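Local coordinates for 3-Hydroxyacyl-CoA dehydrogenase (Ralstonia eutropha H16, PDB 4PZC), which probably catalyses the NAD-dependent interconversion of (S)-3-hydroxybutyryl-CoA and acetoacetyl-CoA, as a member of the 3-hydroxyacyl-CoA dehydrogenase family, at residues F201-E206 with E212-G217; I235-M240 with R263-A268; T83-E88 with A165-L170; V6-A11 with G17-C22. All coordinates share one frame; numbering follows the deposited sequence.

Contact 1 of 4, residues F201-E206 with E212-G217; sequences FCVLGE and EEIDEG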
loop_
_atom_site.group_PDB
_atom_site.type_symbol
_atom_site.label_atom_id
_atom_site.label_comp_id
_atom_site.label_asym_id
_atom_site.label_seq_id
_atom_site.Cartn_x
_atom_site.Cartn_y
_atom_site.Cartn_z
ATOM N N PHE A 201 -6.118 10.805 -3.649
ATOM C CA PHE A 201 -7.094 11.884 -3.829
ATOM C C PHE A 201 -6.519 12.932 -4.773
ATOM O O PHE A 201 -7.250 13.460 -5.636
ATOM C CB PHE A 201 -7.576 12.488 -2.505
ATOM C CG PHE A 201 -8.680 11.715 -1.885
ATOM C CD1 PHE A 201 -8.430 10.510 -1.242
ATOM C CD2 PHE A 201 -9.985 12.144 -1.989
ATOM C CE1 PHE A 201 -9.464 9.766 -0.670
ATOM C CE2 PHE A 201 -11.033 11.407 -1.439
ATOM C CZ PHE A 201 -10.771 10.226 -0.769
ATOM N N CYS A 202 -5.219 13.208 -4.653
ATOM C CA CYS A 202 -4.591 14.158 -5.566
ATOM C C CYS A 202 -4.720 13.734 -7.019
ATOM O O CYS A 202 -5.106 14.533 -7.876
ATOM C CB CYS A 202 -3.122 14.363 -5.220
ATOM S SG CYS A 202 -2.878 14.944 -3.526
ATOM N N VAL A 203 -4.394 12.474 -7.290
ATOM C CA VAL A 203 -4.455 11.931 -8.639
ATOM C C VAL A 203 -5.868 12.096 -9.155
ATOM O O VAL A 203 -6.076 12.618 -10.243
ATOM C CB VAL A 203 -4.036 10.438 -8.671
ATOM C CG1 VAL A 203 -4.484 9.777 -9.951
ATOM C CG2 VAL A 203 -2.530 10.292 -8.520
ATOM N N LEU A 204 -6.834 11.665 -8.356
ATOM C CA LEU A 204 -8.244 11.776 -8.718
ATOM C C LEU A 204 -8.587 13.246 -8.888
ATOM O O LEU A 204 -9.173 13.660 -9.875
ATOM C CB LEU A 204 -9.124 11.173 -7.623
ATOM C CG LEU A 204 -10.626 11.430 -7.779
ATOM C CD1 LEU A 204 -11.104 10.775 -9.048
ATOM C CD2 LEU A 204 -11.414 10.887 -6.606
ATOM N N GLY A 205 -8.181 14.034 -7.914
ATOM C CA GLY A 205 -8.398 15.466 -7.963
ATOM C C GLY A 205 -7.933 16.130 -9.236
ATOM O O GLY A 205 -8.558 17.076 -9.691
ATOM N N GLU A 206 -6.831 15.651 -9.810
ATOM C CA GLU A 206 -6.255 16.286 -11.013
ATOM C C GLU A 206 -6.877 15.669 -12.266
ATOM O O GLU A 206 -6.377 15.873 -13.393
ATOM C CB GLU A 206 -4.739 16.090 -11.054
ATOM C CG GLU A 206 -3.988 16.694 -9.870
ATOM C CD GLU A 206 -2.734 15.915 -9.442
ATOM O OE1 GLU A 206 -2.228 15.047 -10.208
ATOM O OE2 GLU A 206 -2.253 16.184 -8.315
ATOM N N GLU A 212 -12.470 4.266 -9.811
ATOM C CA GLU A 212 -12.492 2.799 -9.938
ATOM C C GLU A 212 -11.182 2.343 -10.531
ATOM O O GLU A 212 -10.538 1.445 -10.026
ATOM C CB GLU A 212 -13.630 2.310 -10.838
ATOM C CG GLU A 212 -15.038 2.648 -10.355
ATOM C CD GLU A 212 -15.463 4.084 -10.628
ATOM O OE1 GLU A 212 -14.802 4.784 -11.450
ATOM O OE2 GLU A 212 -16.460 4.516 -10.001
ATOM N N GLU A 213 -10.779 3.007 -11.603
ATOM C CA GLU A 213 -9.526 2.683 -12.277
ATOM C C GLU A 213 -8.320 2.921 -11.360
ATOM O O GLU A 213 -7.364 2.157 -11.376
ATOM C CB GLU A 213 -9.376 3.512 -13.556
ATOM C CG GLU A 213 -10.213 3.063 -14.761
ATOM C CD GLU A 213 -9.838 3.821 -16.030
ATOM O OE1 GLU A 213 -9.674 5.071 -15.960
ATOM O OE2 GLU A 213 -9.669 3.173 -17.090
ATOM N N ILE A 214 -8.361 3.991 -10.576
ATOM C CA ILE A 214 -7.290 4.263 -9.640
ATOM C C ILE A 214 -7.151 3.087 -8.651
ATOM O O ILE A 214 -6.022 2.625 -8.343
ATOM C CB ILE A 214 -7.547 5.584 -8.894
ATOM C CG1 ILE A 214 -7.332 6.791 -9.808
ATOM C CG2 ILE A 214 -6.626 5.720 -7.700
ATOM C CD1 ILE A 214 -7.781 8.127 -9.209
ATOM N N ASP A 215 -8.299 2.612 -8.151
ATOM C CA ASP A 215 -8.322 1.488 -7.205
ATOM C C ASP A 215 -7.851 0.201 -7.895
ATOM O O ASP A 215 -7.071 -0.576 -7.334
ATOM C CB ASP A 215 -9.718 1.312 -6.592
ATOM C CG ASP A 215 -10.023 2.322 -5.437
ATOM O OD1 ASP A 215 -9.179 3.174 -5.059
ATOM O OD2 ASP A 215 -11.139 2.235 -4.875
ATOM N N GLU A 216 -8.290 0.007 -9.134
ATOM C CA GLU A 216 -7.895 -1.162 -9.898
ATOM C C GLU A 216 -6.378 -1.197 -9.989
ATOM O O GLU A 216 -5.736 -2.197 -9.628
ATOM C CB GLU A 216 -8.495 -1.162 -11.328
ATOM C CG GLU A 216 -9.978 -1.551 -11.509
ATOM C CD GLU A 216 -10.491 -1.456 -12.979
ATOM O OE1 GLU A 216 -9.958 -2.142 -13.902
ATOM O OE2 GLU A 216 -11.465 -0.697 -13.222
ATOM N N GLY A 217 -5.824 -0.095 -10.479
ATOM C CA GLY A 217 -4.397 0.048 -10.664
ATOM C C GLY A 217 -3.573 -0.434 -9.475
ATOM O O GLY A 217 -2.501 -1.048 -9.651
#

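Contact 2 of 4, residues I235-M240 with R263-A268; sequences IGLDTM and REMVAA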
loop_
_atom_site.group_PDB
_atom_site.type_symbol
_atom_site.label_atom_id
_atom_site.label_comp_id
_atom_site.label_asym_id
_atom_site.label_seq_id
_atom_site.Cartn_x
_atom_site.Cartn_y
_atom_site.Cartn_z
ATOM N N ILE A 235 -12.532 3.975 6.182
ATOM C CA ILE A 235 -11.964 4.698 7.304
ATOM C C ILE A 235 -12.813 5.908 7.692
ATOM O O ILE A 235 -13.019 6.153 8.860
ATOM C CB ILE A 235 -10.523 5.130 6.963
ATOM C CG1 ILE A 235 -9.608 3.933 7.148
ATOM C CG2 ILE A 235 -10.056 6.332 7.793
ATOM C CD1 ILE A 235 -8.448 3.923 6.173
ATOM N N GLY A 236 -13.295 6.652 6.705
ATOM C CA GLY A 236 -13.997 7.918 6.945
ATOM C C GLY A 236 -13.095 9.041 6.491
ATOM O O GLY A 236 -11.931 9.127 6.917
ATOM N N LEU A 237 -13.606 9.902 5.624
ATOM C CA LEU A 237 -12.763 10.943 5.028
ATOM C C LEU A 237 -12.453 12.057 6.011
ATOM O O LEU A 237 -11.385 12.684 5.982
ATOM C CB LEU A 237 -13.449 11.558 3.823
ATOM C CG LEU A 237 -13.802 10.578 2.716
ATOM C CD1 LEU A 237 -14.390 11.322 1.531
ATOM C CD2 LEU A 237 -12.594 9.737 2.318
ATOM N N ASP A 238 -13.428 12.332 6.859
ATOM C CA ASP A 238 -13.220 13.210 7.997
ATOM C C ASP A 238 -12.040 12.725 8.876
ATOM O O ASP A 238 -11.237 13.544 9.326
ATOM C CB ASP A 238 -14.528 13.341 8.793
ATOM C CG ASP A 238 -15.000 12.020 9.335
ATOM O OD1 ASP A 238 -14.848 10.982 8.648
ATOM O OD2 ASP A 238 -15.513 12.009 10.462
ATOM N N THR A 239 -11.940 11.408 9.075
ATOM C CA THR A 239 -10.837 10.779 9.788
ATOM C C THR A 239 -9.523 10.888 9.014
ATOM O O THR A 239 -8.457 11.228 9.578
ATOM C CB THR A 239 -11.095 9.274 9.966
ATOM O OG1 THR A 239 -12.430 9.069 10.433
ATOM C CG2 THR A 239 -10.071 8.643 10.950
ATOM N N MET A 240 -9.598 10.561 7.727
ATOM C CA MET A 240 -8.463 10.769 6.842
ATOM C C MET A 240 -7.968 12.215 6.825
ATOM O O MET A 240 -6.755 12.466 6.910
ATOM C CB MET A 240 -8.795 10.349 5.422
ATOM C CG MET A 240 -8.662 8.858 5.187
ATOM S SD MET A 240 -7.061 8.119 5.581
ATOM C CE MET A 240 -5.941 9.286 4.798
ATOM N N ARG A 263 -10.615 17.608 0.958
ATOM C CA ARG A 263 -11.247 18.702 1.701
ATOM C C ARG A 263 -12.667 19.003 1.247
ATOM O O ARG A 263 -13.529 19.342 2.051
ATOM C CB ARG A 263 -10.486 19.979 1.541
ATOM C CG ARG A 263 -9.174 20.061 2.279
ATOM C CD ARG A 263 -8.831 21.526 2.432
ATOM N NE ARG A 263 -7.431 21.768 2.705
ATOM C CZ ARG A 263 -6.867 21.671 3.904
ATOM N NH1 ARG A 263 -7.590 21.324 4.964
ATOM N NH2 ARG A 263 -5.563 21.952 4.040
ATOM N N GLU A 264 -12.883 18.942 -0.051
ATOM C CA GLU A 264 -14.159 19.263 -0.609
ATOM C C GLU A 264 -15.203 18.198 -0.244
ATOM O O GLU A 264 -16.347 18.505 0.139
ATOM C CB GLU A 264 -14.017 19.419 -2.123
ATOM C CG GLU A 264 -13.446 20.770 -2.492
ATOM C CD GLU A 264 -14.443 21.888 -2.268
ATOM O OE1 GLU A 264 -15.511 21.877 -2.925
ATOM O OE2 GLU A 264 -14.144 22.773 -1.436
ATOM N N MET A 265 -14.809 16.942 -0.353
ATOM C CA MET A 265 -15.721 15.886 -0.005
ATOM C C MET A 265 -16.099 15.992 1.470
ATOM O O MET A 265 -17.279 15.880 1.837
ATOM C CB MET A 265 -15.085 14.555 -0.338
ATOM C CG MET A 265 -14.809 14.435 -1.832
ATOM S SD MET A 265 -14.560 12.706 -2.222
ATOM C CE MET A 265 -14.539 12.742 -4.014
ATOM N N VAL A 266 -15.113 16.255 2.318
ATOM C CA VAL A 266 -15.404 16.407 3.735
ATOM C C VAL A 266 -16.303 17.612 4.051
ATOM O O VAL A 266 -17.338 17.441 4.678
ATOM C CB VAL A 266 -14.128 16.435 4.567
ATOM C CG1 VAL A 266 -14.380 17.099 5.932
ATOM C CG2 VAL A 266 -13.611 15.004 4.711
ATOM N N ALA A 267 -15.948 18.801 3.578
ATOM C CA ALA A 267 -16.837 19.967 3.707
ATOM C C ALA A 267 -18.259 19.699 3.241
ATOM O O ALA A 267 -19.193 20.308 3.778
ATOM C CB ALA A 267 -16.281 21.178 2.970
ATOM N N ALA A 268 -18.432 18.809 2.266
ATOM C CA ALA A 268 -19.768 18.559 1.704
ATOM C C ALA A 268 -20.544 17.590 2.527
ATOM O O ALA A 268 -21.768 17.517 2.385
ATOM C CB ALA A 268 -19.704 18.056 0.254
#

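Contact 3 of 4, residues T83-E88 with A165-L170; sequences TDIVIE and AAVEAL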
loop_
_atom_site.group_PDB
_atom_site.type_symbol
_atom_site.label_atom_id
_atom_site.label_comp_id
_atom_site.label_asym_id
_atom_site.label_seq_id
_atom_site.Cartn_x
_atom_site.Cartn_y
_atom_site.Cartn_z
ATOM N N THR A 83 -4.937 -3.928 39.840
ATOM C CA THR A 83 -4.463 -4.130 38.481
ATOM C C THR A 83 -2.974 -3.890 38.368
ATOM O O THR A 83 -2.429 -3.040 39.067
ATOM C CB THR A 83 -5.182 -3.169 37.523
ATOM O OG1 THR A 83 -4.971 -1.820 37.945
ATOM C CG2 THR A 83 -6.676 -3.449 37.515
ATOM N N ASP A 84 -2.331 -4.640 37.470
ATOM C CA ASP A 84 -0.887 -4.513 37.191
ATOM C C ASP A 84 -0.600 -3.314 36.278
ATOM O O ASP A 84 0.446 -2.690 36.380
ATOM C CB ASP A 84 -0.335 -5.798 36.543
ATOM C CG ASP A 84 -0.686 -7.069 37.336
ATOM O OD1 ASP A 84 -0.708 -7.036 38.586
ATOM O OD2 ASP A 84 -0.950 -8.113 36.703
ATOM N N ILE A 85 -1.549 -2.994 35.401
ATOM C CA ILE A 85 -1.382 -1.962 34.376
ATOM C C ILE A 85 -2.757 -1.525 33.839
ATOM O O ILE A 85 -3.702 -2.331 33.790
ATOM C CB ILE A 85 -0.532 -2.498 33.206
ATOM C CG1 ILE A 85 -0.660 -1.604 31.968
ATOM C CG2 ILE A 85 -0.975 -3.907 32.829
ATOM C CD1 ILE A 85 0.352 -1.899 30.884
ATOM N N VAL A 86 -2.855 -0.262 33.417
ATOM C CA VAL A 86 -4.114 0.304 32.939
ATOM C C VAL A 86 -4.018 0.896 31.521
ATOM O O VAL A 86 -3.138 1.714 31.225
ATOM C CB VAL A 86 -4.613 1.392 33.904
ATOM C CG1 VAL A 86 -6.103 1.654 33.693
ATOM C CG2 VAL A 86 -4.345 0.981 35.349
ATOM N N ILE A 87 -4.956 0.491 30.665
ATOM C CA ILE A 87 -5.002 0.911 29.280
ATOM C C ILE A 87 -6.203 1.804 29.128
ATOM O O ILE A 87 -7.345 1.320 29.147
ATOM C CB ILE A 87 -5.199 -0.282 28.319
ATOM C CG1 ILE A 87 -3.986 -1.217 28.341
ATOM C CG2 ILE A 87 -5.455 0.212 26.896
ATOM C CD1 ILE A 87 -4.256 -2.562 27.700
ATOM N N GLU A 88 -5.957 3.103 28.985
ATOM C CA GLU A 88 -7.035 4.016 28.686
ATOM C C GLU A 88 -7.334 3.817 27.225
ATOM O O GLU A 88 -6.436 3.835 26.388
ATOM C CB GLU A 88 -6.689 5.472 28.997
ATOM C CG GLU A 88 -7.811 6.442 28.609
ATOM C CD GLU A 88 -7.817 6.740 27.134
ATOM O OE1 GLU A 88 -6.837 7.365 26.699
ATOM O OE2 GLU A 88 -8.757 6.321 26.410
ATOM N N ALA A 165 9.621 -3.095 27.897
ATOM C CA ALA A 165 9.717 -4.563 27.759
ATOM C C ALA A 165 8.503 -5.285 28.356
ATOM O O ALA A 165 7.990 -6.270 27.799
ATOM C CB ALA A 165 11.003 -5.082 28.371
ATOM N N ALA A 166 8.053 -4.767 29.492
ATOM C CA ALA A 166 6.831 -5.231 30.150
ATOM C C ALA A 166 5.710 -5.244 29.159
ATOM O O ALA A 166 5.109 -6.288 28.883
ATOM C CB ALA A 166 6.471 -4.304 31.302
ATOM N N VAL A 167 5.475 -4.068 28.590
ATOM C CA VAL A 167 4.367 -3.875 27.677
ATOM C C VAL A 167 4.620 -4.604 26.357
ATOM O O VAL A 167 3.688 -5.101 25.733
ATOM C CB VAL A 167 4.104 -2.381 27.447
ATOM C CG1 VAL A 167 2.924 -2.181 26.501
ATOM C CG2 VAL A 167 3.830 -1.706 28.784
ATOM N N GLU A 168 5.883 -4.686 25.957
ATOM C CA GLU A 168 6.266 -5.460 24.781
ATOM C C GLU A 168 5.868 -6.935 24.929
ATOM O O GLU A 168 5.218 -7.519 24.040
ATOM C CB GLU A 168 7.772 -5.343 24.532
ATOM C CG GLU A 168 8.275 -6.252 23.418
ATOM C CD GLU A 168 9.596 -5.802 22.797
ATOM O OE1 GLU A 168 10.519 -5.359 23.525
ATOM O OE2 GLU A 168 9.707 -5.907 21.555
ATOM N N ALA A 169 6.258 -7.532 26.052
ATOM C CA ALA A 169 5.961 -8.944 26.299
ATOM C C ALA A 169 4.452 -9.174 26.564
ATOM O O ALA A 169 3.881 -10.210 26.172
ATOM C CB ALA A 169 6.799 -9.451 27.456
ATOM N N LEU A 170 3.822 -8.194 27.213
ATOM C CA LEU A 170 2.391 -8.239 27.445
ATOM C C LEU A 170 1.667 -8.474 26.124
ATOM O O LEU A 170 0.691 -9.218 26.058
ATOM C CB LEU A 170 1.908 -6.936 28.088
ATOM C CG LEU A 170 0.411 -6.636 27.916
ATOM C CD1 LEU A 170 -0.443 -7.614 28.705
ATOM C CD2 LEU A 170 0.081 -5.210 28.320
#

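Contact 4 of 4, residues V6-A11 with G17-C22; sequences VGIVGA and GIAQAC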
loop_
_atom_site.group_PDB
_atom_site.type_symbol
_atom_site.label_atom_id
_atom_site.label_comp_id
_atom_site.label_asym_id
_atom_site.label_seq_id
_atom_site.Cartn_x
_atom_site.Cartn_y
_atom_site.Cartn_z
ATOM N N VAL A 6 -5.043 -6.756 34.105
ATOM C CA VAL A 6 -5.002 -5.564 33.240
ATOM C C VAL A 6 -6.222 -4.652 33.385
ATOM O O VAL A 6 -7.354 -5.031 33.031
ATOM C CB VAL A 6 -4.925 -5.972 31.754
ATOM C CG1 VAL A 6 -5.204 -4.793 30.825
ATOM C CG2 VAL A 6 -3.570 -6.589 31.456
ATOM N N GLY A 7 -5.970 -3.437 33.867
ATOM C CA GLY A 7 -6.966 -2.371 33.833
ATOM C C GLY A 7 -7.315 -1.955 32.406
ATOM O O GLY A 7 -6.450 -1.931 31.524
ATOM N N ILE A 8 -8.597 -1.662 32.179
ATOM C CA ILE A 8 -9.057 -1.036 30.940
ATOM C C ILE A 8 -10.042 0.070 31.269
ATOM O O ILE A 8 -11.050 -0.192 31.921
ATOM C CB ILE A 8 -9.773 -2.038 30.030
ATOM C CG1 ILE A 8 -8.794 -3.127 29.608
ATOM C CG2 ILE A 8 -10.352 -1.329 28.804
ATOM C CD1 ILE A 8 -9.358 -4.131 28.629
ATOM N N VAL A 9 -9.759 1.291 30.827
ATOM C CA VAL A 9 -10.768 2.341 30.889
ATOM C C VAL A 9 -11.394 2.462 29.520
ATOM O O VAL A 9 -10.694 2.677 28.535
ATOM C CB VAL A 9 -10.208 3.709 31.337
ATOM C CG1 VAL A 9 -11.262 4.801 31.188
ATOM C CG2 VAL A 9 -9.739 3.653 32.784
ATOM N N GLY A 10 -12.716 2.349 29.473
ATOM C CA GLY A 10 -13.451 2.384 28.221
ATOM C C GLY A 10 -13.919 0.987 27.883
ATOM O O GLY A 10 -13.124 0.047 27.826
ATOM N N ALA A 11 -15.222 0.854 27.680
ATOM C CA ALA A 11 -15.834 -0.413 27.323
ATOM C C ALA A 11 -16.435 -0.376 25.916
ATOM O O ALA A 11 -17.167 -1.290 25.546
ATOM C CB ALA A 11 -16.904 -0.762 28.340
ATOM N N GLY A 17 -12.546 -4.916 22.883
ATOM C CA GLY A 17 -11.513 -5.404 21.971
ATOM C C GLY A 17 -10.309 -5.883 22.773
ATOM O O GLY A 17 -9.921 -7.055 22.706
ATOM N N ILE A 18 -9.755 -4.983 23.582
ATOM C CA ILE A 18 -8.558 -5.298 24.358
ATOM C C ILE A 18 -8.915 -6.304 25.436
ATOM O O ILE A 18 -8.165 -7.256 25.697
ATOM C CB ILE A 18 -7.952 -4.092 25.110
ATOM C CG1 ILE A 18 -8.016 -2.778 24.328
ATOM C CG2 ILE A 18 -6.519 -4.415 25.492
ATOM C CD1 ILE A 18 -7.466 -2.878 22.933
ATOM N N ALA A 19 -10.052 -6.063 26.082
ATOM C CA ALA A 19 -10.526 -6.928 27.159
ATOM C C ALA A 19 -10.516 -8.376 26.685
ATOM O O ALA A 19 -9.729 -9.203 27.164
ATOM C CB ALA A 19 -11.924 -6.511 27.605
ATOM N N GLN A 20 -11.366 -8.647 25.704
ATOM C CA GLN A 20 -11.437 -9.941 25.085
ATOM C C GLN A 20 -10.060 -10.542 24.877
ATOM O O GLN A 20 -9.805 -11.680 25.283
ATOM C CB GLN A 20 -12.149 -9.812 23.739
ATOM C CG GLN A 20 -12.071 -11.069 22.892
ATOM C CD GLN A 20 -13.194 -11.161 21.894
ATOM O OE1 GLN A 20 -14.164 -10.406 21.960
ATOM N NE2 GLN A 20 -13.074 -12.092 20.963
ATOM N N ALA A 21 -9.182 -9.764 24.248
ATOM C CA ALA A 21 -7.901 -10.275 23.745
ATOM C C ALA A 21 -7.036 -10.805 24.851
ATOM O O ALA A 21 -6.302 -11.765 24.665
ATOM C CB ALA A 21 -7.154 -9.188 22.991
ATOM N N CYS A 22 -7.115 -10.145 25.995
ATOM C CA CYS A 22 -6.444 -10.609 27.186
ATOM C C CYS A 22 -7.140 -11.865 27.702
ATOM O O CYS A 22 -6.506 -12.896 27.919
ATOM C CB CYS A 22 -6.482 -9.527 28.275
ATOM S SG CYS A 22 -6.064 -7.827 27.802
#

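Contact 1 of 4, residues F201-E206 with E212-G217
Ile214 carries this contact, reaching from helix 211-222 to meet Val203 and Leu204 at the end of helix 189-205. Its bond from CA to CB is directed at the other helix, but CB itself makes no contact. One bond further, CG1 comes to 4.1 Å from Val203 CG1. The terminal CD1 does most of the work: it lies 3.8 Å from Val203 CG1 and settles on the base of Leu204, 3.7 Å from Leu204 CB. Because Ile214 CG1 stands anti to its own carbonyl carbon (chi1 -73°) and CD1 continues nearly extended, the longer branch spans the gap. Val203 and Ile214 pass alongside each other, pointing opposite ways. Beta-branched chains suit this place, since each presents a stiff, purely apolar methyl. Leu204 offers its CB here, and its side chain also packs on Leu261 of helix 260-268. Across the subunit boundary, Arg191 of the second subunit packs on Val203 and makes a salt bridge to Glu206. The arrangement is the packing of two successive helices joined by a short loop within the helical C-terminal domain, the part through which dehydrogenases of this family dimerise.

Contact 2 of 4, residues I235-M240 with R263-A268
Val266 lays its CG2 methyl over the backbone where helix 237-251 begins, 3.4 Å from both Leu237 C and Asp238 N. The same methyl lies 3.6 Å from Leu237 CB, so one branch of the valine covers a peptide link and the root of a side chain together. With CG1 anti to the backbone N (chi1 159°), CG2 is the branch turned to this surface, and a short, stiff valine lets the two backbones come close: the CA atoms of Asp238 and Val266 are 5.8 Å apart. Beside it, Leu237 extends its CD1 to within 3.8 Å of Met265 CB and 4.0 Å of Met265 SD. These two chains lie at a slant to each other, and the extended methionine carries its end away from the contact. Phe201 of helix 189-205 packs on both Leu237 and Met265.

The sharp turn leading into helix 237-251 depends on Gly236. It ends helix 228-235 and occupies the N-cap position of the next helix, with a positive phi of 109°, where the missing side chain avoids a collision with the preceding carbonyl. Its O accepts the bond from Met240 N at 2.9 Å. Asp238 directs its carboxylate away from Val266, and its OD2 forms a salt bridge with Lys274. The chemistry is thus divided: the segments are held by apolar packing, van der Waals contact and burial of hydrocarbon, with no charge across them, while beside the apolar patch the salt bridge of Asp238 could help position Lys274, which is predicted to bind NAD.

Contact 3 of 4, residues T83-E88 with A165-L170
No ring or other flat group takes part where Ile85 meets Val167 and Leu170; the surfaces that meet are methyl groups of branched aliphatic chains. Ile85 supplies a single atom, CD1, which rests against two methyls of the helix at once, 4.1 Å from Val167 CG2 and 4.2 Å from Leu170 CD2. The two approaches differ. Ile85 and Leu170 reach toward each other tip to tip, whereas Val167 is crossed at about a right angle, so that the isoleucine end meets the valine from its flank. Ile85 is nearly fully extended, with CG1 anti to the backbone N (chi1 164°) and chi2 at 168°, and this carries CD1 well out from the strand. Such length is needed, since the closest CA atoms, those of Ile85 and Val167, remain 9.0 Å apart. Leucine suits the helix side for the same reason, while the shorter valine makes its contact nearer its own backbone. All three residues are buried, and with no polar group between them the contact is hydrophobic core.

Strand 85-88 runs between strands 5-9 and 113-117 in the parallel part of the Rossmann sheet, and helix 161-173 packs against its face. Ile113 of strand 113-117 touches Ile85 and also Ala166 and Val167, so the helix lies across more than one strand. Val6 of strand 5-9 flanks Ile85 and Ile87.

Contact 4 of 4, residues V6-A11 with G17-C22
Strand 6-9 and helix 17-22 run nearly antiparallel, at 162° between their directions, with axes 9.4 Å apart at closest approach. Ile8 bridges them. Its CD1 rests on the helix backbone at Ala19, 3.3 Å from Ala19 N, and also meets Ala19 CB at 3.6 Å. The same methyl lies 3.8 Å from Ile18 CB. Ile8 stretches out with CG1 anti to its carbonyl carbon (chi1 -63°) and the chain continues extended, which carries CD1 across to the helix backbone, and the small alanine leaves room for it. Ile18 offers only its base here, its far end leading away from the strand segment. Further along, Val6 and Cys22 make a looser apolar pair, with Val6 CG1 4.4 Å from Cys22 SG.

The chain turns between the two elements at Gly10, whose phi of 106° is readily adopted by glycine alone. Gly10 begins the GxGxxG sequence, the predicted dinucleotide-binding turn of the Rossmann fold, and Ala11 N donates to Asp33 OD2, a residue seen to bind NAD in this protein. The contact joins the first strand and the helix of the beta-alpha-beta unit 5-9, 13-23, 28-32. Val29 of strand 28-32 packs on Ile8 and Cys22, and Ile87 of strand 85-88 on Ile18; on the side of the helix turned from strand 6-9, the buried Gln20 packs on Val46, Leu50 and Leu53 of helix 36-54.

How the contacts relate
From the N terminus, contact 4 closes first, around the short glycine-rich turn. Contact 3 then closes a loop of 76 residues, bringing a late helix of the NAD-binding domain back to an early strand. Contact 1 closes a tight helix-to-helix link, and contact 2 a longer, largely helical loop. All four run in series; none nest or cross. Contacts 3 and 4 adjoin through neighbouring strands of one sheet, with a probable hydrogen bond from Val9 N to Ile87 O. Contacts 1 and 2 adjoin in the C-terminal domain through one aromatic side chain of helix 189-205. The two pairs remain separate, their nearest atoms about 16 Å apart, between contacts 2 and 3.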